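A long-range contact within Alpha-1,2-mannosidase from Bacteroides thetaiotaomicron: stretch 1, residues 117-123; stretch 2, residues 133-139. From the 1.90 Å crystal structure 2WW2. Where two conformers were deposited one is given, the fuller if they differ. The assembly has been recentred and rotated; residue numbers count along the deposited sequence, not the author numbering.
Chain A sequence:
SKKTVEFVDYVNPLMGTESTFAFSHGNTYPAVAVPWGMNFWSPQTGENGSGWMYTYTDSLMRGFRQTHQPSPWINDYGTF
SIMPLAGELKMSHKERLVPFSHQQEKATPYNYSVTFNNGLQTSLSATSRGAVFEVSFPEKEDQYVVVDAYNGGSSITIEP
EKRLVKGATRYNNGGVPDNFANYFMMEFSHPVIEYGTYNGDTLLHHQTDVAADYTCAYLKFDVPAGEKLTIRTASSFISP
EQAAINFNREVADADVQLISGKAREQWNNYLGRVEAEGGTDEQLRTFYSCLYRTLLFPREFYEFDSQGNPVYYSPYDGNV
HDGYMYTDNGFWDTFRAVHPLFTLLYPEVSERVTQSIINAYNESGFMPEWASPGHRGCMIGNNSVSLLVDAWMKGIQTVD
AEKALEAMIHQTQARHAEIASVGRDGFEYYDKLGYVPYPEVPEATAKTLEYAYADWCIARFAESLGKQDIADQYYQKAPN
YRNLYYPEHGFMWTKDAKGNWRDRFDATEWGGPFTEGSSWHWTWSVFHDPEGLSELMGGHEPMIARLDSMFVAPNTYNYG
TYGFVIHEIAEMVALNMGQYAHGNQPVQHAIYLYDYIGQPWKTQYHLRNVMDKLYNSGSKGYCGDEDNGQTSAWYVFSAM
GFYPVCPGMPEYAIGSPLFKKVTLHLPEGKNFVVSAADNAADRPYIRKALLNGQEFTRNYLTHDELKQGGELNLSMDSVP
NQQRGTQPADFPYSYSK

Stretch 1 117-123: NNGLQTS
Stretch 2 133-139: FEVSFPE

The shortest polar contact joins two side chains on one face of an antiparallel pair of strands: Ser123 OG donates to Glu134 OE2 at 2.6 Å. Ser123 (chi1 80°, p) and Glu134 are directly paired, and the glutamate adopts chi1 p (69°), chi2 t and chi3 -29°, so that the end of the side chain comes nearer to the neighbouring strand, although its CA-to-CB bond points to the sheet face. The same oxygen accepts a longer hydrogen bond from the amide of Gln121, NE2 to Glu134 OE2 at 3.3 Å with an N-H...O angle of 161°. Gln121 reaches it with chi1 t, chi2 m (-86°) and chi3 -24°. Here a short hydroxyl and a long amide, two residues apart on one strand and therefore on the same face, converge on one carboxylate oxygen, which suits a charged acceptor. Ser136 shares this face; its CB lies 3.7 Å from Gln121 OE1, with chi1 t in the conformer given.

Beneath these side chains runs the backbone ladder. Strand 121-123 and strand 133-136 approach to 4.7 Å, their directions 174° apart. Gln121 and Ser136 form a hydrogen-bonded pair, CA atoms 5.0 Å apart: Gln121 N donates to Ser136 O at 3.0 Å and Ser136 N to Gln121 O at 2.8 Å, both at 165°. Ser123 and Glu134 form the next such pair, CA-CA 5.5 Å, with Ser123 N to Glu134 O at 3.1 Å and Glu134 N to Ser123 O at 2.9 Å; angles of 150° and 152° make these bonds less linear. Between them Thr122 faces Val135 in a non-hydrogen-bonded pair, CA-CA 4.4 Å. The torsions are extended throughout, from -114/142 at Gln121 to -147/147 at Thr122 and -140/159 at Ser123, opposite -116/145 at Glu134 and -130/129 at Val135. CA-H...O contacts supplement the ladder, the shortest from Phe133 CA to Ser123 O at 3.0 Å.

Thr122 and Val135 place their side chains on the other face, both with chi1 t. Their beta-branched form suits extended backbone, and the threonine hydroxyl also finds a partner: Thr122 OG1 donates to Glu134 O at 2.9 Å. That hydroxyl lies 3.7 Å from Val135 CG2 and, at 3.9 Å from Phe133 CD1, meets the edge of the Phe133 ring (chi1 m, -71°).

Beyond the ladder, packing takes over. Leu120, phi/psi -69/129, has chi1 t and an off-well chi2 of 149°. Its CD2 lies 4.1 Å from Val135 CG1, its CD1 3.7 Å from Phe137 CD1 and its CB 3.8 Å from Pro138 CD, so one branched aliphatic side chain serves three apolar partners. Phe137 has chi1 m (-72°); Pro138, with a C-gamma endo pucker, directs its CA-to-CB bond toward stretch 1, and its CG lies 3.7 Å from Asn118 O.

The turn before Leu120 is shaped locally. Asn118 (chi1 p) accepts from Leu120 N through OD1 at 3.0 Å, while Gly119 adopts 95/-6, where a CB would jam against the preceding carbonyl oxygen; glycine suits that backbone.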

ATOM      1  N   ASN A 117      -4.595  43.442   6.008  1.00  9.27           N
ATOM      2  CA  ASN A 117      -4.976  43.611   7.409  1.00  9.25           C
ATOM      3  C   ASN A 117      -4.902  45.073   7.842  1.00  9.10           C
ATOM      4  O   ASN A 117      -5.636  45.485   8.741  1.00  8.58           O
ATOM      5  CB  ASN A 117      -4.092  42.744   8.339  1.00 10.18           C
ATOM      6  CG  ASN A 117      -4.370  41.241   8.210  1.00 12.75           C
ATOM      7  OD1 ASN A 117      -5.238  40.806   7.438  1.00 15.19           O
ATOM      8  ND2 ASN A 117      -3.610  40.435   8.967  1.00 14.16           N
ATOM      9  N   ASN A 118      -4.026  45.860   7.213  1.00  8.78           N
ATOM     10  CA  ASN A 118      -3.882  47.274   7.592  1.00  9.42           C
ATOM     11  C   ASN A 118      -4.955  48.163   6.946  1.00  9.09           C
ATOM     12  O   ASN A 118      -4.951  49.380   7.119  1.00  8.75           O
ATOM     13  CB  ASN A 118      -2.476  47.813   7.262  1.00  9.55           C
ATOM     14  CG  ASN A 118      -2.162  47.744   5.773  1.00 11.96           C
ATOM     15  OD1 ASN A 118      -3.054  47.531   4.964  1.00 11.54           O
ATOM     16  ND2 ASN A 118      -0.892  47.922   5.406  1.00 12.01           N
ATOM     17  N   GLY A 119      -5.855  47.550   6.192  1.00  8.40           N
ATOM     18  CA  GLY A 119      -6.974  48.272   5.609  1.00  8.41           C
ATOM     19  C   GLY A 119      -6.754  48.749   4.184  1.00  8.60           C
ATOM     20  O   GLY A 119      -7.681  49.250   3.547  1.00  8.75           O
ATOM     21  N   LEU A 120      -5.540  48.587   3.656  1.00  7.98           N
ATOM     22  CA  LEU A 120      -5.307  48.999   2.281  1.00  8.16           C
ATOM     23  C   LEU A 120      -6.066  48.054   1.359  1.00  8.27           C
ATOM     24  O   LEU A 120      -5.949  46.835   1.484  1.00  6.68           O
ATOM     25  CB  LEU A 120      -3.808  48.975   1.942  1.00  7.54           C
ATOM     26  CG  LEU A 120      -3.424  49.470   0.535  1.00  9.25           C
ATOM     27  CD1 LEU A 120      -2.008  50.120   0.563  1.00  8.81           C
ATOM     28  CD2 LEU A 120      -3.497  48.364  -0.543  1.00  6.32           C
ATOM     29  N   GLN A 121      -6.855  48.606   0.437  1.00  7.67           N
ATOM     30  CA  GLN A 121      -7.580  47.752  -0.501  1.00  8.54           C
ATOM     31  C   GLN A 121      -7.058  47.994  -1.898  1.00  8.67           C
ATOM     32  O   GLN A 121      -6.729  49.124  -2.255  1.00  9.61           O
ATOM     33  CB  GLN A 121      -9.091  48.025  -0.439  1.00  8.34           C
ATOM     34  CG  GLN A 121      -9.931  47.148  -1.411  1.00 11.40           C
ATOM     35  CD  GLN A 121     -10.044  47.734  -2.806  1.00 13.30           C
ATOM     36  OE1 GLN A 121      -9.912  48.942  -3.001  1.00 16.86           O
ATOM     37  NE2 GLN A 121     -10.298  46.880  -3.791  1.00 15.80           N
ATOM     38  N   THR A 122      -6.963  46.940  -2.693  1.00  9.44           N
ATOM     39  CA  THR A 122      -6.579  47.103  -4.091  1.00  9.98           C
ATOM     40  C   THR A 122      -7.281  46.067  -4.957  1.00  9.84           C
ATOM     41  O   THR A 122      -7.595  44.969  -4.489  1.00  8.92           O
ATOM     42  CB  THR A 122      -5.038  47.038  -4.271  1.00 10.84           C
ATOM     43  OG1 THR A 122      -4.699  47.335  -5.633  1.00 13.24           O
ATOM     44  CG2 THR A 122      -4.502  45.680  -3.922  1.00 10.79           C
ATOM     45  N   SER A 123      -7.598  46.439  -6.196  1.00  9.56           N
ATOM     46  CA  SER A 123      -8.009  45.434  -7.166  1.00  9.57           C
ATOM     47  C   SER A 123      -7.403  45.726  -8.530  1.00  8.77           C
ATOM     48  O   SER A 123      -6.958  46.858  -8.816  1.00  9.13           O
ATOM     49  CB  SER A 123      -9.529  45.264  -7.234  1.00  9.55           C
ATOM     50  OG  SER A 123     -10.159  46.264  -8.014  1.00 10.93           O
ATOM     51  N   PHE A 133      -5.290  49.018 -12.035  1.00  6.84           N
ATOM     52  CA  PHE A 133      -5.468  48.814 -10.598  1.00  7.77           C
ATOM     53  C   PHE A 133      -6.302  49.967 -10.034  1.00  8.06           C
ATOM     54  O   PHE A 133      -6.231  51.094 -10.548  1.00  8.56           O
ATOM     55  CB  PHE A 133      -4.121  48.907  -9.851  1.00  7.77           C
ATOM     56  CG  PHE A 133      -3.170  47.752 -10.090  1.00  8.33           C
ATOM     57  CD1 PHE A 133      -2.822  46.891  -9.045  1.00  7.59           C
ATOM     58  CD2 PHE A 133      -2.604  47.549 -11.341  1.00 10.54           C
ATOM     59  CE1 PHE A 133      -1.935  45.835  -9.252  1.00  9.89           C
ATOM     60  CE2 PHE A 133      -1.711  46.479 -11.553  1.00 10.65           C
ATOM     61  CZ  PHE A 133      -1.375  45.633 -10.513  1.00  8.89           C
ATOM     62  N   GLU A 134      -7.024  49.714  -8.944  1.00  8.34           N
ATOM     63  CA  GLU A 134      -7.486  50.794  -8.081  1.00  9.79           C
ATOM     64  C   GLU A 134      -6.783  50.537  -6.753  1.00 10.09           C
ATOM     65  O   GLU A 134      -6.546  49.383  -6.396  1.00 11.58           O
ATOM     66  CB  GLU A 134      -9.006  50.731  -7.879  1.00 10.64           C
ATOM     67  CG  GLU A 134      -9.404  49.481  -7.026  1.00 12.13           C
ATOM     68  CD  GLU A 134     -10.905  49.284  -6.822  1.00 17.95           C
ATOM     69  OE1 GLU A 134     -11.662  50.295  -6.824  1.00 17.35           O
ATOM     70  OE2 GLU A 134     -11.316  48.097  -6.655  1.00 17.58           O
ATOM     71  N   VAL A 135      -6.399  51.588  -6.030  1.00  9.72           N
ATOM     72  CA  VAL A 135      -5.876  51.396  -4.689  1.00  8.89           C
ATOM     73  C   VAL A 135      -6.606  52.356  -3.746  1.00  9.17           C
ATOM     74  O   VAL A 135      -6.704  53.541  -4.042  1.00  8.74           O
ATOM     75  CB  VAL A 135      -4.354  51.680  -4.591  1.00  8.55           C
ATOM     76  CG1 VAL A 135      -3.889  51.449  -3.149  1.00  7.18           C
ATOM     77  CG2 VAL A 135      -3.532  50.826  -5.597  1.00  9.00           C
ATOM     78  N   SER A 136      -7.141  51.829  -2.642  1.00  9.19           N
ATOM     79  CA  SER A 136      -7.704  52.646  -1.580  0.50  9.16           C
ATOM     80  C   SER A 136      -6.754  52.629  -0.372  1.00  9.59           C
ATOM     81  O   SER A 136      -6.620  51.601   0.306  1.00  9.66           O
ATOM     82  CB  SER A 136      -9.072  52.079  -1.188  0.50  9.71           C
ATOM     83  OG  SER A 136      -9.699  52.879  -0.215  0.50  8.73           O
ATOM     84  N   PHE A 137      -6.074  53.742  -0.102  1.00  9.45           N
ATOM     85  CA  PHE A 137      -5.073  53.782   0.979  1.00 10.12           C
ATOM     86  C   PHE A 137      -5.742  54.051   2.329  1.00 11.37           C
ATOM     87  O   PHE A 137      -6.676  54.826   2.386  1.00 11.41           O
ATOM     88  CB  PHE A 137      -4.043  54.905   0.726  1.00  9.14           C
ATOM     89  CG  PHE A 137      -3.069  54.614  -0.400  1.00  9.04           C
ATOM     90  CD1 PHE A 137      -1.990  53.766  -0.204  1.00  6.67           C
ATOM     91  CD2 PHE A 137      -3.234  55.204  -1.634  1.00  8.13           C
ATOM     92  CE1 PHE A 137      -1.090  53.514  -1.213  1.00  6.18           C
ATOM     93  CE2 PHE A 137      -2.342  54.958  -2.661  1.00  6.16           C
ATOM     94  CZ  PHE A 137      -1.270  54.099  -2.449  1.00  6.28           C
ATOM     95  N   PRO A 138      -5.240  53.447   3.422  1.00 12.77           N
ATOM     96  CA  PRO A 138      -5.797  53.803   4.734  1.00 14.03           C
ATOM     97  C   PRO A 138      -5.489  55.253   5.054  1.00 15.05           C
ATOM     98  O   PRO A 138      -4.396  55.729   4.776  1.00 15.58           O
ATOM     99  CB  PRO A 138      -5.063  52.890   5.726  1.00 14.29           C
ATOM    100  CG  PRO A 138      -3.982  52.190   4.950  1.00 13.23           C
ATOM    101  CD  PRO A 138      -4.224  52.380   3.481  1.00 12.78           C
ATOM    102  N   GLU A 139      -6.446  55.959   5.641  1.00 16.14           N
ATOM    103  CA  GLU A 139      -6.245  57.373   5.910  1.00 16.92           C
ATOM    104  C   GLU A 139      -5.085  57.571   6.885  1.00 17.26           C
ATOM    105  O   GLU A 139      -4.802  56.715   7.718  1.00 17.65           O
ATOM    106  CB  GLU A 139      -7.539  58.013   6.449  1.00 17.46           C
TER